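Structural protein VP1 (Trichodysplasia spinulosa-associated polyomavirus, PDB 4U61) forms the pentameric units of the polyomavirus capsid and binds sialic acid, probably as part of its attachment to host cells. Local coordinates at residues Ile22-Leu27 with Tyr268-Leu273; Gly147-Asp152 with Lys165-Gln170. All coordinates share one frame; numbering follows the deposited sequence.

Contact 1. Residues Ile22-Leu27 with Tyr268-Leu273; sequences ITTIEL and YFNILL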
ATOM      1  N   ILE E  22      19.621  -5.266  33.587  1.00 35.71           N
ATOM      2  CA  ILE E  22      18.666  -4.638  32.674  1.00 33.48           C
ATOM      3  C   ILE E  22      17.665  -3.793  33.443  1.00 32.90           C
ATOM      4  O   ILE E  22      17.432  -3.999  34.623  1.00 33.90           O
ATOM      5  CB  ILE E  22      17.899  -5.653  31.789  1.00 34.51           C
ATOM      6  CG1 ILE E  22      17.316  -6.803  32.599  1.00 37.65           C
ATOM      7  CG2 ILE E  22      18.803  -6.234  30.714  1.00 34.65           C
ATOM      8  CD1 ILE E  22      16.531  -7.771  31.740  1.00 38.91           C
ATOM      9  N   THR E  23      17.083  -2.820  32.756  1.00 30.75           N
ATOM     10  CA  THR E  23      16.020  -2.029  33.349  1.00 30.84           C
ATOM     11  C   THR E  23      15.097  -1.593  32.239  1.00 29.31           C
ATOM     12  O   THR E  23      15.459  -1.654  31.066  1.00 27.47           O
ATOM     13  CB  THR E  23      16.559  -0.819  34.155  1.00 30.97           C
ATOM     14  OG1 THR E  23      15.526  -0.314  35.008  1.00 32.37           O
ATOM     15  CG2 THR E  23      17.054   0.309  33.254  1.00 29.58           C
ATOM     16  N   THR E  24      13.889  -1.207  32.609  1.00 30.18           N
ATOM     17  CA  THR E  24      12.954  -0.687  31.633  1.00 29.52           C
ATOM     18  C   THR E  24      12.479   0.677  32.084  1.00 28.88           C
ATOM     19  O   THR E  24      12.423   0.971  33.282  1.00 30.75           O
ATOM     20  CB  THR E  24      11.760  -1.629  31.403  1.00 31.44           C
ATOM     21  OG1 THR E  24      10.959  -1.692  32.589  1.00 33.80           O
ATOM     22  CG2 THR E  24      12.237  -3.023  31.042  1.00 32.82           C
ATOM     23  N   ILE E  25      12.159   1.511  31.103  1.00 27.23           N
ATOM     24  CA  ILE E  25      11.675   2.852  31.335  1.00 26.66           C
ATOM     25  C   ILE E  25      10.376   2.944  30.545  1.00 25.63           C
ATOM     26  O   ILE E  25      10.357   2.608  29.373  1.00 25.28           O
ATOM     27  CB  ILE E  25      12.678   3.905  30.824  1.00 26.56           C
ATOM     28  CG1 ILE E  25      13.922   3.945  31.721  1.00 27.61           C
ATOM     29  CG2 ILE E  25      12.041   5.288  30.752  1.00 26.74           C
ATOM     30  CD1 ILE E  25      13.671   4.457  33.128  1.00 29.38           C
ATOM     31  N   GLU E  26       9.320   3.387  31.216  1.00 25.67           N
ATOM     32  CA  GLU E  26       7.997   3.550  30.626  1.00 25.84           C
ATOM     33  C   GLU E  26       7.580   5.008  30.711  1.00 24.28           C
ATOM     34  O   GLU E  26       7.693   5.604  31.767  1.00 24.17           O
ATOM     35  CB  GLU E  26       6.994   2.763  31.449  1.00 28.74           C
ATOM     36  CG  GLU E  26       6.358   1.597  30.760  1.00 30.93           C
ATOM     37  CD  GLU E  26       5.071   1.155  31.458  1.00 33.79           C
ATOM     38  OE1 GLU E  26       4.266   0.487  30.799  1.00 34.79           O
ATOM     39  OE2 GLU E  26       4.856   1.476  32.656  1.00 36.27           O
ATOM     40  N   LEU E  27       7.044   5.559  29.634  1.00 23.10           N
ATOM     41  CA  LEU E  27       6.531   6.924  29.683  1.00 23.16           C
ATOM     42  C   LEU E  27       5.567   7.176  28.546  1.00 22.84           C
ATOM     43  O   LEU E  27       5.478   6.392  27.611  1.00 22.28           O
ATOM     44  CB  LEU E  27       7.653   7.954  29.615  1.00 23.28           C
ATOM     45  CG  LEU E  27       8.342   8.146  28.264  1.00 23.55           C
ATOM     46  CD1 LEU E  27       8.749   9.612  28.107  1.00 24.66           C
ATOM     47  CD2 LEU E  27       9.555   7.227  28.133  1.00 23.43           C
ATOM     48  N   TYR E 268       3.132   6.431  23.526  1.00 15.31           N
ATOM     49  CA  TYR E 268       3.652   5.667  24.643  1.00 16.73           C
ATOM     50  C   TYR E 268       4.968   5.003  24.234  1.00 16.20           C
ATOM     51  O   TYR E 268       5.154   4.656  23.070  1.00 15.23           O
ATOM     52  CB  TYR E 268       2.630   4.606  25.043  1.00 17.70           C
ATOM     53  CG  TYR E 268       3.142   3.540  25.961  1.00 19.09           C
ATOM     54  CD1 TYR E 268       3.093   3.693  27.333  1.00 20.38           C
ATOM     55  CD2 TYR E 268       3.664   2.360  25.452  1.00 19.71           C
ATOM     56  CE1 TYR E 268       3.563   2.694  28.183  1.00 21.82           C
ATOM     57  CE2 TYR E 268       4.141   1.372  26.276  1.00 21.04           C
ATOM     58  CZ  TYR E 268       4.088   1.532  27.640  1.00 22.09           C
ATOM     59  OH  TYR E 268       4.567   0.515  28.437  1.00 24.39           O
ATOM     60  N   PHE E 269       5.874   4.863  25.205  1.00 16.68           N
ATOM     61  CA  PHE E 269       7.188   4.246  24.999  1.00 17.50           C
ATOM     62  C   PHE E 269       7.483   3.314  26.153  1.00 18.65           C
ATOM     63  O   PHE E 269       7.279   3.672  27.320  1.00 18.71           O
ATOM     64  CB  PHE E 269       8.304   5.293  25.004  1.00 17.65           C
ATOM     65  CG  PHE E 269       8.154   6.380  23.977  1.00 17.45           C
ATOM     66  CD1 PHE E 269       7.361   7.492  24.241  1.00 18.01           C
ATOM     67  CD2 PHE E 269       8.832   6.313  22.771  1.00 17.93           C
ATOM     68  CE1 PHE E 269       7.244   8.508  23.322  1.00 18.21           C
ATOM     69  CE2 PHE E 269       8.704   7.329  21.823  1.00 18.00           C
ATOM     70  CZ  PHE E 269       7.922   8.428  22.108  1.00 17.93           C
ATOM     71  N   ASN E 270       7.980   2.128  25.823  1.00 19.30           N
ATOM     72  CA  ASN E 270       8.513   1.193  26.796  1.00 21.37           C
ATOM     73  C   ASN E 270       9.886   0.812  26.298  1.00 20.69           C
ATOM     74  O   ASN E 270      10.006   0.099  25.310  1.00 19.94           O
ATOM     75  CB  ASN E 270       7.628  -0.044  26.903  1.00 23.57           C
ATOM     76  CG  ASN E 270       8.107  -1.024  27.950  1.00 26.84           C
ATOM     77  OD1 ASN E 270       9.207  -0.922  28.469  1.00 29.86           O
ATOM     78  ND2 ASN E 270       7.274  -1.984  28.259  1.00 29.92           N
ATOM     79  N   ILE E 271      10.917   1.312  26.970  1.00 20.57           N
ATOM     80  CA  ILE E 271      12.288   1.188  26.482  1.00 20.55           C
ATOM     81  C   ILE E 271      13.074   0.234  27.376  1.00 21.35           C
ATOM     82  O   ILE E 271      13.048   0.379  28.593  1.00 21.57           O
ATOM     83  CB  ILE E 271      12.985   2.560  26.454  1.00 20.71           C
ATOM     84  CG1 ILE E 271      12.240   3.490  25.474  1.00 21.15           C
ATOM     85  CG2 ILE E 271      14.443   2.409  26.039  1.00 21.15           C
ATOM     86  CD1 ILE E 271      12.295   4.958  25.821  1.00 21.91           C
ATOM     87  N   LEU E 272      13.751  -0.731  26.754  1.00 21.34           N
ATOM     88  CA  LEU E 272      14.570  -1.705  27.465  1.00 23.08           C
ATOM     89  C   LEU E 272      16.022  -1.256  27.392  1.00 23.02           C
ATOM     90  O   LEU E 272      16.524  -0.969  26.302  1.00 21.87           O
ATOM     91  CB  LEU E 272      14.423  -3.087  26.824  1.00 24.81           C
ATOM     92  CG  LEU E 272      15.258  -4.210  27.446  1.00 27.35           C
ATOM     93  CD1 LEU E 272      14.794  -4.503  28.865  1.00 28.64           C
ATOM     94  CD2 LEU E 272      15.214  -5.469  26.588  1.00 28.68           C
ATOM     95  N   LEU E 273      16.685  -1.186  28.548  1.00 23.36           N
ATOM     96  CA  LEU E 273      18.088  -0.798  28.603  1.00 23.80           C
ATOM     97  C   LEU E 273      18.918  -1.811  29.374  1.00 25.13           C
ATOM     98  O   LEU E 273      18.416  -2.508  30.251  1.00 26.21           O
ATOM     99  CB  LEU E 273      18.248   0.579  29.237  1.00 24.13           C
ATOM    100  CG  LEU E 273      17.443   1.716  28.604  1.00 23.02           C
ATOM    101  CD1 LEU E 273      16.193   1.967  29.430  1.00 23.28           C
ATOM    102  CD2 LEU E 273      18.264   2.995  28.486  1.00 22.99           C
TER
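Ile25 and Leu273 meet through CG1 and CD1, 3.8 Å apart, on the apolar face of an antiparallel strand pair. Farther along the same face, Leu27 CD2 lies 3.9 Å from Phe269 CB and 4.2 Å from Ile271 CD1. Leu27 holds CG between its backbone N and carbonyl carbon (chi1 73°), a costly setting that brings its methyl over the neighbouring strand. Branched and aromatic side chains suit this face because it is roofed by Leu242 and Val244 of strand 241-254 and by Ile73 of strand 69-74. Thr23, beside Leu273, adds its methyl group CG2 at the end of the row.

Between the faces, Ile25 and Ile271 form the middle hydrogen-bonded pair. Ile271 N donates to Ile25 O at 2.8 Å, almost straight at 177°, and Ile25 N returns a bond to Ile271 O at 2.9 Å. Thr23 with Leu273 and Leu27 with Phe269 repeat this two-way pairing.

The other face is more polar. Thr24 CG2 touches Leu272 CD1 at 3.7 Å, and Asn270 stands across from Glu26. At the margin, Tyr268 OH donates to Glu26 OE1; the modelled 2.4 Å is doubtfully short. The carboxylate approaches the ring at its edge, with the two planes 87° apart, near Pro195 and Ser196 of the second subunit.

Strand 260-279, flanked by 12-29 and 86-99, gives the B-I-D order of one sheet in the jelly-roll beta sandwich of polyomavirus VP1, whose opposing sheet packs on the apolar face.

Contact 2. Residues Gly147-Asp152 with Lys165-Gln170; sequences GNYRTD and KHQSTQ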
ATOM      1  N   GLY E 147       9.928  25.836   4.313  1.00 14.23           N
ATOM      2  CA  GLY E 147       9.292  26.182   3.042  1.00 14.43           C
ATOM      3  C   GLY E 147       9.251  27.677   2.769  1.00 14.59           C
ATOM      4  O   GLY E 147       9.030  28.095   1.641  1.00 14.43           O
ATOM      5  N   ASN E 148       9.440  28.480   3.804  1.00 14.67           N
ATOM      6  CA  ASN E 148       9.484  29.934   3.665  1.00 14.75           C
ATOM      7  C   ASN E 148      10.488  30.551   4.633  1.00 14.83           C
ATOM      8  O   ASN E 148      10.243  30.650   5.836  1.00 14.97           O
ATOM      9  CB  ASN E 148       8.095  30.563   3.871  1.00 15.14           C
ATOM     10  CG  ASN E 148       8.117  32.070   3.695  1.00 15.89           C
ATOM     11  OD1 ASN E 148       9.123  32.631   3.228  1.00 16.52           O
ATOM     12  ND2 ASN E 148       7.017  32.732   4.034  1.00 16.25           N
ATOM     13  N   TYR E 149      11.621  30.987   4.103  1.00 14.81           N
ATOM     14  CA  TYR E 149      12.668  31.537   4.967  1.00 15.25           C
ATOM     15  C   TYR E 149      12.219  32.752   5.778  1.00 16.08           C
ATOM     16  O   TYR E 149      12.812  33.037   6.818  1.00 16.70           O
ATOM     17  CB  TYR E 149      13.938  31.879   4.174  1.00 15.51           C
ATOM     18  CG  TYR E 149      13.893  33.161   3.387  1.00 15.97           C
ATOM     19  CD1 TYR E 149      13.251  33.232   2.144  1.00 16.12           C
ATOM     20  CD2 TYR E 149      14.548  34.310   3.858  1.00 16.75           C
ATOM     21  CE1 TYR E 149      13.230  34.417   1.422  1.00 16.39           C
ATOM     22  CE2 TYR E 149      14.536  35.488   3.130  1.00 17.10           C
ATOM     23  CZ  TYR E 149      13.883  35.535   1.918  1.00 16.92           C
ATOM     24  OH  TYR E 149      13.883  36.705   1.196  1.00 17.64           O
ATOM     25  N   ARG E 150      11.186  33.446   5.316  1.00 16.72           N
ATOM     26  CA  ARG E 150      10.716  34.694   5.938  1.00 17.91           C
ATOM     27  C   ARG E 150       9.723  34.507   7.070  1.00 17.52           C
ATOM     28  O   ARG E 150       9.304  35.480   7.684  1.00 17.94           O
ATOM     29  CB  ARG E 150      10.061  35.585   4.892  1.00 19.37           C
ATOM     30  CG  ARG E 150      11.015  36.072   3.828  1.00 21.11           C
ATOM     31  CD  ARG E 150      10.288  36.405   2.543  1.00 22.79           C
ATOM     32  NE  ARG E 150       9.834  35.159   1.924  1.00 24.37           N
ATOM     33  CZ  ARG E 150       9.523  35.014   0.644  1.00 26.27           C
ATOM     34  NH1 ARG E 150       9.611  36.034  -0.201  1.00 28.49           N
ATOM     35  NH2 ARG E 150       9.135  33.826   0.208  1.00 27.06           N
ATOM     36  N   THR E 151       9.324  33.272   7.346  1.00 16.88           N
ATOM     37  CA  THR E 151       8.317  33.053   8.371  1.00 17.32           C
ATOM     38  C   THR E 151       8.701  33.766   9.659  1.00 18.00           C
ATOM     39  O   THR E 151       9.815  33.611  10.139  1.00 18.35           O
ATOM     40  CB  THR E 151       8.118  31.571   8.659  1.00 16.72           C
ATOM     41  OG1 THR E 151       7.908  30.887   7.418  1.00 16.10           O
ATOM     42  CG2 THR E 151       6.901  31.373   9.556  1.00 17.10           C
ATOM     43  N   ASP E 152       7.749  34.518  10.198  1.00 18.91           N
ATOM     44  CA  ASP E 152       7.931  35.351  11.377  1.00 19.96           C
ATOM     45  C   ASP E 152       7.274  34.617  12.547  1.00 20.01           C
ATOM     46  O   ASP E 152       6.057  34.431  12.548  1.00 19.30           O
ATOM     47  CB  ASP E 152       7.277  36.717  11.098  1.00 21.33           C
ATOM     48  CG  ASP E 152       7.282  37.652  12.287  1.00 22.88           C
ATOM     49  OD1 ASP E 152       7.642  37.239  13.413  1.00 23.15           O
ATOM     50  OD2 ASP E 152       6.923  38.849  12.084  1.00 24.81           O
ATOM     51  N   LYS E 165      17.317  35.085   9.725  1.00 20.20           N
ATOM     52  CA  LYS E 165      16.743  34.390   8.584  1.00 19.48           C
ATOM     53  C   LYS E 165      17.534  34.691   7.307  1.00 18.87           C
ATOM     54  O   LYS E 165      18.053  35.784   7.147  1.00 18.95           O
ATOM     55  CB  LYS E 165      15.283  34.825   8.418  1.00 20.02           C
ATOM     56  CG  LYS E 165      14.428  34.610   9.670  1.00 20.87           C
ATOM     57  CD  LYS E 165      13.064  35.276   9.566  1.00 22.02           C
ATOM     58  CE  LYS E 165      12.437  35.470  10.936  1.00 23.48           C
ATOM     59  NZ  LYS E 165      12.252  34.185  11.668  1.00 24.20           N
ATOM     60  N   HIS E 166      17.611  33.722   6.404  1.00 17.49           N
ATOM     61  CA  HIS E 166      18.271  33.900   5.119  1.00 16.49           C
ATOM     62  C   HIS E 166      17.652  32.974   4.082  1.00 16.20           C
ATOM     63  O   HIS E 166      17.212  31.870   4.408  1.00 15.32           O
ATOM     64  CB  HIS E 166      19.779  33.655   5.235  1.00 16.85           C
ATOM     65  CG  HIS E 166      20.535  33.959   3.978  1.00 16.87           C
ATOM     66  ND1 HIS E 166      20.843  32.994   3.045  1.00 17.22           N
ATOM     67  CD2 HIS E 166      21.062  35.116   3.506  1.00 17.48           C
ATOM     68  CE1 HIS E 166      21.507  33.541   2.043  1.00 17.48           C
ATOM     69  NE2 HIS E 166      21.659  34.830   2.301  1.00 17.72           N
ATOM     70  N   GLN E 167      17.631  33.450   2.839  1.00 15.80           N
ATOM     71  CA  GLN E 167      17.070  32.749   1.697  1.00 15.65           C
ATOM     72  C   GLN E 167      17.460  31.278   1.617  1.00 14.97           C
ATOM     73  O   GLN E 167      16.635  30.423   1.263  1.00 14.63           O
ATOM     74  CB  GLN E 167      17.560  33.426   0.414  1.00 16.13           C
ATOM     75  CG  GLN E 167      16.998  32.856  -0.851  1.00 16.40           C
ATOM     76  CD  GLN E 167      15.520  33.092  -0.987  1.00 17.11           C
ATOM     77  OE1 GLN E 167      14.683  32.148  -0.875  1.00 18.50           O
ATOM     78  NE2 GLN E 167      15.169  34.333  -1.224  1.00 17.27           N
ATOM     79  N   SER E 168      18.719  31.008   1.954  1.00 15.10           N
ATOM     80  CA  SER E 168      19.328  29.685   1.790  1.00 15.12           C
ATOM     81  C   SER E 168      18.706  28.605   2.675  1.00 14.96           C
ATOM     82  O   SER E 168      18.904  27.419   2.425  1.00 14.35           O
ATOM     83  CB  SER E 168      20.826  29.763   2.070  1.00 15.37           C
ATOM     84  OG  SER E 168      21.051  30.150   3.405  1.00 15.56           O
ATOM     85  N   THR E 169      17.922  29.000   3.665  1.00 14.70           N
ATOM     86  CA  THR E 169      17.295  28.048   4.576  1.00 14.70           C
ATOM     87  C   THR E 169      16.084  27.325   3.986  1.00 14.37           C
ATOM     88  O   THR E 169      15.470  26.500   4.663  1.00 14.18           O
ATOM     89  CB  THR E 169      16.867  28.695   5.899  1.00 15.12           C
ATOM     90  OG1 THR E 169      15.894  29.724   5.680  1.00 15.34           O
ATOM     91  CG2 THR E 169      18.060  29.253   6.658  1.00 15.48           C
ATOM     92  N   GLN E 170      15.730  27.638   2.747  1.00 14.54           N
ATOM     93  CA  GLN E 170      14.754  26.833   1.999  1.00 14.13           C
ATOM     94  C   GLN E 170      15.401  25.584   1.410  1.00 14.60           C
ATOM     95  O   GLN E 170      14.695  24.740   0.865  1.00 14.39           O
ATOM     96  CB  GLN E 170      14.063  27.681   0.923  1.00 14.70           C
ATOM     97  CG  GLN E 170      13.220  28.748   1.591  1.00 14.96           C
ATOM     98  CD  GLN E 170      12.426  29.675   0.678  1.00 15.24           C
ATOM     99  OE1 GLN E 170      11.674  30.493   1.180  1.00 15.97           O
ATOM    100  NE2 GLN E 170      12.560  29.545  -0.639  1.00 15.08           N
TER
HETATM  101  O   HOH W   1      15.276  31.698   7.562  1.00 18.09           O
HETATM  102  O   HOH W   2      12.973  36.670  -1.275  1.00 25.97           O
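A type I beta turn from Asn148 to Thr151 presents Tyr149 to the 3-10 segment Gln167-Gln170, bringing Tyr149 CA within 5.6 Å of Gln167 CA. Both segments belong to the long EF loop of the VP1 jelly roll.

Tyr149 is gripped at backbone and ring. Its N-H points at an in-plane lone pair of Gln170 OE1 (3.0 Å, 165°), while the amide's other end, NE2, binds Tyr43 O of the third subunit; a glutamine can serve both as acceptor and donor. With CG between backbone N and carbonyl carbon (chi1 78°), the ring stands against Gln167, whose CA makes a CH-pi contact 3.7 Å from the ring centroid. Arg150 CG lies over the opposite face, sandwiching the flat tyrosine.

Lys165 runs its aliphatic chain past Tyr149 O and bends at the last torsion, placing NZ 2.9 Å from Thr151 O in the carbonyl plane. A water donates to both Tyr149 O and Thr169 OG1, whose hydroxyl in turn donates to His166 O at 2.8 Å.

Asn148 shapes the turn as an Asx turn; its ND2 is held by Asp58 and Ser55, and Arg150 NH1 makes a salt bridge to Asp56. Three N-H groups converge on Asn148 OD1: Arg150 NE lies on a lone pair at 2.9 Å, whereas Arg150 N and NH2 come in well out of the carbonyl plane, from opposite sides of it.

In the fold
The two contacts lie on opposite sides of the chain's centre, 38 Å apart between centres and about 25 Å at their nearest atoms, so neither touches the other. Contact 1 pairs strands from near the two chain ends within the jelly-roll framework; contact 2 joins two parts of the EF loop, about midway along the chain between those strands. Each also meets another copy of the protein: contact 1 the second subunit, contact 2 the third, so both border pentamer interfaces. Contact 2 is the one near a ligand, with the Thr151 side chain about 7 Å from a bound N-acetylneuraminic acid, close enough to neighbour that site but too far to touch the sugar.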